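Local coordinates for methyltransferase FkbM (Methylobacillus flagellatus KT, PDB 2PY6), which probably transfers methyl groups, using a Rossmann-like catalytic domain of the FkbM methyltransferase type, at residues G64-N69 against N155-V160; A235-S240 against R262-T267; S349-A354 against L377-Y382. All coordinates share one frame; numbering follows the deposited sequence.

Interaction 1: G64-N69 against N155-V160; sequences GAHLMN and NVDYRV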
loop_
_atom_site.group_PDB
_atom_site.type_symbol
_atom_site.label_atom_id
_atom_site.label_comp_id
_atom_site.label_asym_id
_atom_site.label_seq_id
_atom_site.Cartn_x
_atom_site.Cartn_y
_atom_site.Cartn_z
ATOM N N GLY A 64 -14.653 -10.465 -16.050
ATOM C CA GLY A 64 -14.894 -9.840 -17.374
ATOM C C GLY A 64 -13.965 -10.314 -18.483
ATOM O O GLY A 64 -14.291 -10.192 -19.688
ATOM N N ALA A 65 -12.801 -10.834 -18.063
ATOM C CA ALA A 65 -11.791 -11.379 -18.960
ATOM C C ALA A 65 -12.306 -12.667 -19.567
ATOM O O ALA A 65 -11.939 -12.987 -20.693
ATOM C CB ALA A 65 -10.469 -11.635 -18.216
ATOM N N HIS A 66 -13.156 -13.385 -18.821
ATOM C CA HIS A 66 -13.745 -14.624 -19.319
ATOM C C HIS A 66 -14.760 -14.375 -20.442
ATOM O O HIS A 66 -14.910 -15.232 -21.316
ATOM C CB HIS A 66 -14.386 -15.445 -18.202
ATOM C CG HIS A 66 -13.415 -15.966 -17.188
ATOM N ND1 HIS A 66 -12.444 -16.897 -17.496
ATOM C CD2 HIS A 66 -13.311 -15.739 -15.855
ATOM C CE1 HIS A 66 -11.763 -17.197 -16.403
ATOM N NE2 HIS A 66 -12.270 -16.509 -15.392
ATOM N N LEU A 67 -15.461 -13.236 -20.418
ATOM C CA LEU A 67 -16.396 -12.885 -21.501
ATOM C C LEU A 67 -15.653 -12.388 -22.752
ATOM O O LEU A 67 -16.058 -12.687 -23.888
ATOM C CB LEU A 67 -17.411 -11.811 -21.060
ATOM C CG LEU A 67 -18.262 -11.196 -22.206
ATOM C CD1 LEU A 67 -19.128 -12.268 -22.909
ATOM C CD2 LEU A 67 -19.118 -10.027 -21.765
HETATM N N MSE A 68 -14.597 -11.597 -22.540
HETATM C CA MSE A 68 -13.781 -11.044 -23.643
HETATM C C MSE A 68 -12.894 -12.097 -24.369
HETATM O O MSE A 68 -12.717 -12.017 -25.593
HETATM C CB MSE A 68 -12.950 -9.838 -23.152
HETATM C CG MSE A 68 -13.822 -8.712 -22.541
HETATM SE SE MSE A 68 -15.369 -8.131 -23.643
HETATM C CE MSE A 68 -14.424 -7.426 -25.171
ATOM N N ASN A 69 -12.373 -13.083 -23.626
ATOM C CA ASN A 69 -11.572 -14.174 -24.215
ATOM C C ASN A 69 -12.414 -15.306 -24.817
ATOM O O ASN A 69 -11.857 -16.256 -25.374
ATOM C CB ASN A 69 -10.608 -14.765 -23.168
ATOM C CG ASN A 69 -9.534 -13.782 -22.728
ATOM O OD1 ASN A 69 -9.126 -12.903 -23.489
ATOM N ND2 ASN A 69 -9.048 -13.951 -21.504
ATOM N N ASN A 155 -18.172 -22.274 -24.417
ATOM C CA ASN A 155 -17.251 -21.274 -24.993
ATOM C C ASN A 155 -16.509 -20.439 -23.955
ATOM O O ASN A 155 -15.780 -19.502 -24.306
ATOM C CB ASN A 155 -18.001 -20.384 -25.982
ATOM C CG ASN A 155 -18.465 -21.158 -27.175
ATOM O OD1 ASN A 155 -19.645 -21.484 -27.287
ATOM N ND2 ASN A 155 -17.517 -21.556 -28.025
ATOM N N VAL A 156 -16.705 -20.794 -22.681
ATOM C CA VAL A 156 -15.972 -20.188 -21.572
ATOM C C VAL A 156 -15.206 -21.291 -20.870
ATOM O O VAL A 156 -15.518 -22.453 -21.048
ATOM C CB VAL A 156 -16.877 -19.452 -20.550
ATOM C CG1 VAL A 156 -17.420 -18.191 -21.182
ATOM C CG2 VAL A 156 -17.993 -20.346 -19.997
ATOM N N ASP A 157 -14.209 -20.901 -20.082
ATOM C CA ASP A 157 -13.433 -21.827 -19.261
ATOM C C ASP A 157 -14.445 -22.696 -18.491
ATOM O O ASP A 157 -15.448 -22.188 -17.982
ATOM C CB ASP A 157 -12.532 -20.998 -18.327
ATOM C CG ASP A 157 -11.542 -21.833 -17.525
ATOM O OD1 ASP A 157 -11.742 -23.056 -17.317
ATOM O OD2 ASP A 157 -10.546 -21.223 -17.065
ATOM N N TYR A 158 -14.210 -24.006 -18.452
ATOM C CA TYR A 158 -15.113 -24.933 -17.764
ATOM C C TYR A 158 -15.333 -24.596 -16.288
ATOM O O TYR A 158 -16.414 -24.817 -15.757
ATOM C CB TYR A 158 -14.635 -26.383 -17.929
ATOM C CG TYR A 158 -15.577 -27.398 -17.318
ATOM C CD1 TYR A 158 -16.896 -27.523 -17.770
ATOM C CD2 TYR A 158 -15.158 -28.242 -16.295
ATOM C CE1 TYR A 158 -17.777 -28.454 -17.209
ATOM C CE2 TYR A 158 -16.029 -29.177 -15.737
ATOM C CZ TYR A 158 -17.341 -29.273 -16.194
ATOM O OH TYR A 158 -18.201 -30.190 -15.640
ATOM N N ARG A 159 -14.329 -24.025 -15.634
ATOM C CA ARG A 159 -14.442 -23.646 -14.219
ATOM C C ARG A 159 -15.472 -22.521 -13.903
ATOM O O ARG A 159 -15.899 -22.373 -12.749
ATOM C CB ARG A 159 -13.048 -23.269 -13.664
ATOM C CG ARG A 159 -12.486 -21.908 -14.127
ATOM N N VAL A 160 -15.826 -21.715 -14.912
ATOM C CA VAL A 160 -16.799 -20.633 -14.764
ATOM C C VAL A 160 -18.054 -20.868 -15.635
ATOM O O VAL A 160 -18.875 -19.954 -15.811
ATOM C CB VAL A 160 -16.163 -19.235 -15.026
ATOM C CG1 VAL A 160 -14.978 -19.027 -14.100
ATOM C CG2 VAL A 160 -15.710 -19.047 -16.495
HETATM O O HOH W 1 -13.197 -18.139 -20.859
#
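The short helix 64-68 of the N-terminal α/β unit meets the connection between helices 143-149 and 164-169 almost entirely through H66, whose imidazole lies against V160. This is a CH-pi contact. The methyl CG2 of V160 sits 4.0 Å from the centroid of the H66 ring and 14° off its normal, over the face but shifted toward the rim on the CG-ND1 side. The other methyl of V160, CG1, reaches the far end of the ring at 3.9 Å from H66 NE2, so the branched side chain spreads along the imidazole. H66 CG stands anti to its carbonyl carbon (chi1 -65°), which sends the ring out from the helix toward the loop. D157 CB comes obliquely to H66 ND1 at 4.2 Å. The D157 carboxylate, its plane 71° from the ring, makes no contact with the imidazole; OD1 instead takes the backbone N of R159 at 3.2 Å from above the carboxylate plane, an Asx turn that shapes the loop just before V160.

Backbone groups are joined through solvent. One water accepts from D157 N at 3.0 Å and donates weakly to H66 O, while V156 CG1 packs at 3.9 Å from that same carbonyl oxygen. H66 also meets the ring of F63, just before the helix, edge-to-face. L67, pointing away from the loop, packs on L55 and I57 of strand 54-58, placing this helix between the sheet and the 155-160 connection.

Interaction 2: A235-S240 against R262-T267; sequences ASIGES and RINLQT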
loop_
_atom_site.group_PDB
_atom_site.type_symbol
_atom_site.label_atom_id
_atom_site.label_comp_id
_atom_site.label_asym_id
_atom_site.label_seq_id
_atom_site.Cartn_x
_atom_site.Cartn_y
_atom_site.Cartn_z
ATOM N N ALA A 235 0.174 -30.128 -3.823
ATOM C CA ALA A 235 0.767 -29.337 -2.719
ATOM C C ALA A 235 0.945 -27.838 -2.977
ATOM O O ALA A 235 1.079 -27.097 -2.019
ATOM C CB ALA A 235 2.049 -29.954 -2.227
ATOM N N SER A 236 0.893 -27.432 -4.254
ATOM C CA SER A 236 1.007 -26.048 -4.742
ATOM C C SER A 236 2.134 -25.243 -4.114
ATOM O O SER A 236 3.296 -25.469 -4.421
ATOM C CB SER A 236 -0.340 -25.311 -4.607
ATOM O OG SER A 236 -1.308 -25.995 -5.346
ATOM N N ILE A 237 1.770 -24.363 -3.181
ATOM C CA ILE A 237 2.690 -23.445 -2.571
ATOM C C ILE A 237 2.915 -23.767 -1.087
ATOM O O ILE A 237 3.526 -22.978 -0.371
ATOM C CB ILE A 237 2.253 -21.961 -2.863
ATOM C CG1 ILE A 237 0.944 -21.594 -2.182
ATOM C CG2 ILE A 237 2.075 -21.778 -4.361
ATOM C CD1 ILE A 237 0.588 -20.134 -2.354
ATOM N N GLY A 238 2.428 -24.942 -0.649
ATOM C CA GLY A 238 2.710 -25.443 0.696
ATOM C C GLY A 238 1.776 -25.087 1.818
ATOM O O GLY A 238 2.097 -25.369 2.966
ATOM N N GLU A 239 0.622 -24.513 1.498
ATOM C CA GLU A 239 -0.346 -24.090 2.484
ATOM C C GLU A 239 -0.892 -25.239 3.280
ATOM O O GLU A 239 -1.121 -25.076 4.458
ATOM C CB GLU A 239 -1.558 -23.390 1.844
ATOM C CG GLU A 239 -1.342 -22.048 1.173
ATOM C CD GLU A 239 -2.571 -21.669 0.331
ATOM O OE1 GLU A 239 -2.830 -22.403 -0.666
ATOM O OE2 GLU A 239 -3.247 -20.644 0.642
ATOM N N SER A 240 -1.124 -26.403 2.672
ATOM C CA SER A 240 -1.662 -27.524 3.464
ATOM C C SER A 240 -0.629 -28.037 4.475
ATOM O O SER A 240 -1.003 -28.556 5.504
ATOM C CB SER A 240 -2.207 -28.669 2.608
ATOM O OG SER A 240 -2.928 -28.187 1.498
ATOM N N ARG A 262 6.413 -26.996 -12.258
ATOM C CA ARG A 262 7.801 -26.627 -11.996
ATOM C C ARG A 262 7.949 -25.324 -11.207
ATOM O O ARG A 262 8.861 -25.216 -10.396
ATOM C CB ARG A 262 8.610 -26.547 -13.306
ATOM N N ILE A 263 7.056 -24.355 -11.419
ATOM C CA ILE A 263 7.140 -23.096 -10.666
ATOM C C ILE A 263 6.697 -23.322 -9.215
ATOM O O ILE A 263 7.247 -22.742 -8.310
ATOM C CB ILE A 263 6.322 -21.998 -11.331
ATOM C CG1 ILE A 263 6.917 -21.664 -12.703
ATOM C CG2 ILE A 263 6.298 -20.715 -10.460
ATOM C CD1 ILE A 263 6.030 -20.768 -13.529
ATOM N N ASN A 264 5.709 -24.183 -9.010
ATOM C CA ASN A 264 5.251 -24.533 -7.666
ATOM C C ASN A 264 6.328 -25.301 -6.913
ATOM O O ASN A 264 6.536 -25.073 -5.734
ATOM C CB ASN A 264 3.950 -25.329 -7.733
ATOM C CG ASN A 264 2.756 -24.464 -8.004
ATOM O OD1 ASN A 264 2.800 -23.255 -7.788
ATOM N ND2 ASN A 264 1.658 -25.082 -8.451
ATOM N N LEU A 265 7.019 -26.201 -7.604
ATOM C CA LEU A 265 8.123 -26.940 -7.013
ATOM C C LEU A 265 9.273 -25.990 -6.573
ATOM O O LEU A 265 9.924 -26.252 -5.570
ATOM C CB LEU A 265 8.605 -28.011 -7.957
ATOM C CG LEU A 265 7.723 -29.242 -8.151
ATOM C CD1 LEU A 265 8.213 -30.050 -9.331
ATOM C CD2 LEU A 265 7.756 -30.101 -6.909
ATOM N N GLN A 266 9.526 -24.909 -7.311
ATOM C CA GLN A 266 10.518 -23.895 -6.866
ATOM C C GLN A 266 10.076 -23.269 -5.524
ATOM O O GLN A 266 10.860 -23.131 -4.619
ATOM C CB GLN A 266 10.705 -22.789 -7.919
ATOM C CG GLN A 266 11.354 -23.283 -9.223
ATOM C CD GLN A 266 11.371 -22.218 -10.325
ATOM O OE1 GLN A 266 11.500 -21.027 -10.047
ATOM N NE2 GLN A 266 11.252 -22.659 -11.584
ATOM N N THR A 267 8.797 -22.932 -5.433
ATOM C CA THR A 267 8.193 -22.358 -4.242
ATOM C C THR A 267 8.257 -23.304 -3.049
ATOM O O THR A 267 8.498 -22.868 -1.923
ATOM C CB THR A 267 6.727 -21.968 -4.541
ATOM O OG1 THR A 267 6.728 -20.945 -5.536
ATOM C CG2 THR A 267 5.989 -21.461 -3.289
HETATM O O HOH W 2 -1.078 -24.189 -7.724
#
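The backbone of S236 packs on the side chain of N264 at the closest part of this contact, where van der Waals packing dominates. The carbonyl O of S236 rests 3.4 Å from N264 CB, and the flat amide of N264 continues past the peptide, its ND2 lying 3.9 Å from S236 CA. One residue on, I237 offers its branch point to the helix: I237 CB is 3.8 Å from T267 CG2, the two side chains lying side by side and pointing the same way. T267 CG2 is anti to the backbone N, which directs this methyl at the loop. The CG2 methyl of I237 bridges the two helix residues, touching N264 OD1 at 3.8 Å, whereas its longer branch leads away.

Polar links run through a water and a carboxylate. The water donates to S236 OG and accepts from N264 ND2, each at 3.0 Å. N264 ND2 also donates to E259, whose other carboxylate oxygen takes S236 N, so one acidic side chain ties both segments together.

The backbone supplies the third element: a type II' turn from A235 to G238, closed by G238 N to A235 O at 2.9 Å, with G238 as N-cap of helix 239-248. A glycine-rich turn after strand 229-233, beside an acidic residue, E259, just after strand 254-258, is typical of the S-adenosylmethionine site of Rossmann-like methyltransferases; this is consistent with such a pocket here.

Interaction 3: S349-A354 against L377-Y382; sequences SALKGA and LDLTNY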
loop_
_atom_site.group_PDB
_atom_site.type_symbol
_atom_site.label_atom_id
_atom_site.label_comp_id
_atom_site.label_asym_id
_atom_site.label_seq_id
_atom_site.Cartn_x
_atom_site.Cartn_y
_atom_site.Cartn_z
ATOM N N SER A 349 -8.953 -40.460 -11.421
ATOM C CA SER A 349 -7.744 -41.246 -11.711
ATOM C C SER A 349 -6.755 -41.250 -10.537
ATOM O O SER A 349 -6.096 -42.266 -10.238
ATOM C CB SER A 349 -7.028 -40.752 -12.968
ATOM O OG SER A 349 -7.728 -41.129 -14.142
ATOM N N ALA A 350 -6.647 -40.113 -9.878
ATOM C CA ALA A 350 -5.770 -39.989 -8.749
ATOM C C ALA A 350 -6.177 -40.854 -7.586
ATOM O O ALA A 350 -5.327 -41.417 -6.943
ATOM C CB ALA A 350 -5.658 -38.556 -8.360
ATOM N N LEU A 351 -7.480 -40.954 -7.318
ATOM C CA LEU A 351 -8.007 -41.793 -6.279
ATOM C C LEU A 351 -7.828 -43.276 -6.588
ATOM O O LEU A 351 -7.563 -44.071 -5.684
ATOM C CB LEU A 351 -9.498 -41.494 -6.046
ATOM C CG LEU A 351 -9.843 -40.173 -5.336
ATOM C CD1 LEU A 351 -11.324 -39.849 -5.515
ATOM C CD2 LEU A 351 -9.494 -40.219 -3.899
ATOM N N LYS A 352 -7.951 -43.648 -7.853
ATOM C CA LYS A 352 -7.744 -45.035 -8.262
ATOM C C LYS A 352 -6.290 -45.404 -8.053
ATOM O O LYS A 352 -5.995 -46.526 -7.720
ATOM C CB LYS A 352 -8.110 -45.242 -9.729
ATOM C CG LYS A 352 -9.589 -45.065 -10.019
ATOM C CD LYS A 352 -9.840 -45.134 -11.477
ATOM C CE LYS A 352 -11.312 -45.294 -11.725
ATOM N NZ LYS A 352 -11.596 -45.354 -13.149
ATOM N N GLY A 353 -5.391 -44.448 -8.242
ATOM C CA GLY A 353 -3.965 -44.659 -7.955
ATOM C C GLY A 353 -3.621 -44.730 -6.459
ATOM O O GLY A 353 -2.480 -45.007 -6.101
ATOM N N ALA A 354 -4.608 -44.472 -5.596
ATOM C CA ALA A 354 -4.473 -44.584 -4.142
ATOM C C ALA A 354 -5.400 -45.661 -3.564
ATOM O O ALA A 354 -5.575 -45.739 -2.350
ATOM C CB ALA A 354 -4.767 -43.196 -3.486
ATOM N N LEU A 377 -20.705 -36.611 -7.305
ATOM C CA LEU A 377 -21.236 -37.958 -7.445
ATOM C C LEU A 377 -20.144 -38.948 -7.792
ATOM O O LEU A 377 -20.006 -39.964 -7.153
ATOM C CB LEU A 377 -22.318 -37.982 -8.534
ATOM C CG LEU A 377 -23.544 -37.141 -8.216
ATOM C CD1 LEU A 377 -24.382 -36.975 -9.452
ATOM C CD2 LEU A 377 -24.336 -37.751 -7.081
ATOM N N ASP A 378 -19.338 -38.635 -8.790
ATOM C CA ASP A 378 -18.310 -39.571 -9.274
ATOM C C ASP A 378 -17.224 -39.963 -8.284
ATOM O O ASP A 378 -16.878 -41.114 -8.184
ATOM C CB ASP A 378 -17.666 -39.002 -10.526
ATOM C CG ASP A 378 -18.634 -38.980 -11.723
ATOM O OD1 ASP A 378 -19.783 -39.473 -11.615
ATOM O OD2 ASP A 378 -18.237 -38.466 -12.787
ATOM N N LEU A 379 -16.686 -38.989 -7.575
ATOM C CA LEU A 379 -15.651 -39.238 -6.605
ATOM C C LEU A 379 -16.201 -40.009 -5.413
ATOM O O LEU A 379 -15.581 -40.951 -4.969
ATOM C CB LEU A 379 -15.008 -37.919 -6.155
ATOM C CG LEU A 379 -14.403 -37.025 -7.253
ATOM C CD1 LEU A 379 -13.916 -35.741 -6.662
ATOM C CD2 LEU A 379 -13.251 -37.687 -7.980
ATOM N N THR A 380 -17.369 -39.615 -4.907
ATOM C CA THR A 380 -18.005 -40.292 -3.773
ATOM C C THR A 380 -18.318 -41.749 -4.130
ATOM O O THR A 380 -18.001 -42.676 -3.353
ATOM C CB THR A 380 -19.311 -39.571 -3.345
ATOM O OG1 THR A 380 -19.028 -38.231 -2.940
ATOM C CG2 THR A 380 -19.939 -40.251 -2.182
ATOM N N ASN A 381 -18.905 -41.950 -5.306
ATOM C CA ASN A 381 -19.263 -43.284 -5.751
ATOM C C ASN A 381 -18.034 -44.169 -5.850
ATOM O O ASN A 381 -18.086 -45.341 -5.503
ATOM C CB ASN A 381 -19.979 -43.241 -7.112
ATOM C CG ASN A 381 -21.434 -42.743 -7.018
ATOM O OD1 ASN A 381 -22.030 -42.724 -5.944
ATOM N ND2 ASN A 381 -22.009 -42.366 -8.170
ATOM N N TYR A 382 -16.924 -43.602 -6.341
ATOM C CA TYR A 382 -15.698 -44.376 -6.466
ATOM C C TYR A 382 -15.154 -44.785 -5.092
ATOM O O TYR A 382 -14.822 -45.953 -4.873
ATOM C CB TYR A 382 -14.604 -43.680 -7.309
ATOM C CG TYR A 382 -13.388 -44.577 -7.309
ATOM C CD1 TYR A 382 -13.394 -45.777 -8.031
ATOM C CD2 TYR A 382 -12.299 -44.311 -6.487
ATOM C CE1 TYR A 382 -12.329 -46.684 -7.968
ATOM C CE2 TYR A 382 -11.196 -45.186 -6.439
ATOM C CZ TYR A 382 -11.230 -46.382 -7.157
ATOM O OH TYR A 382 -10.146 -47.246 -7.092
#
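Y382 reaches out from helix 375-386 and lays its ring beneath K352 on helix 347-352. With CG anti to the backbone N (chi1 178°), the ring is carried across the gap between the helices until the hydroxyl end lies alongside the opposing backbone, with Y382 OH 3.5 Å from K352 CA. K352 runs obliquely over the ring. Its CG is 3.9 Å from the ring centroid and 26° off the normal, a CH-pi contact displaced toward the hydroxyl-bearing CZ, as the 3.6 Å from K352 CG to Y382 CZ makes plain. Beyond CG the lysine chain is fully extended, and this carries CE onward over the rim, 4.1 Å from Y382 CE1. Aliphatic methylenes, rather than the ammonium group, therefore make the approach to the ring.

The two helices are connections of the Rossmann-like domain, flanking its sheet: helix 347-352 lies in the crossover from strand 338-341 to its parallel neighbour 364-368, and helix 375-386 follows that second strand. Their nearest CA atoms, those of L351 and L379, are 8.1 Å apart.

Deeper in, the leucines take over. L351 CD1 touches L379 CD2 at 3.8 Å, the two side chains crossing at about a right angle. The CB of L379 points along the interface rather than across it, and only the end of the side chain swings nearer. L351 also borders the tyrosine, its CB lying 4.0 Å from Y382 CD2. I358 of helix 355-361 packs on L351, while R355 and L348 touch Y382.

How the interactions relate
Interactions 2 and 3 both belong to the seven-stranded Rossmann-like sheet and its helices, with centres 24 Å apart, whereas interaction 1 lies in the other α/β unit of the chain. Interaction 2 is the surface contact, with none of its touching residues buried, and there water and a shared acidic neighbour supplement thin packing of a turn on a helix. Interactions 1 and 3 are partly buried and share a theme, an aliphatic group over an aromatic face, but interaction 3 joins two helices and adds a leucine pair, while interaction 1 joins a helix to a loop and adds a water bridge. None touches another; interactions 1 and 3 come nearest, about 9 Å between closest atoms.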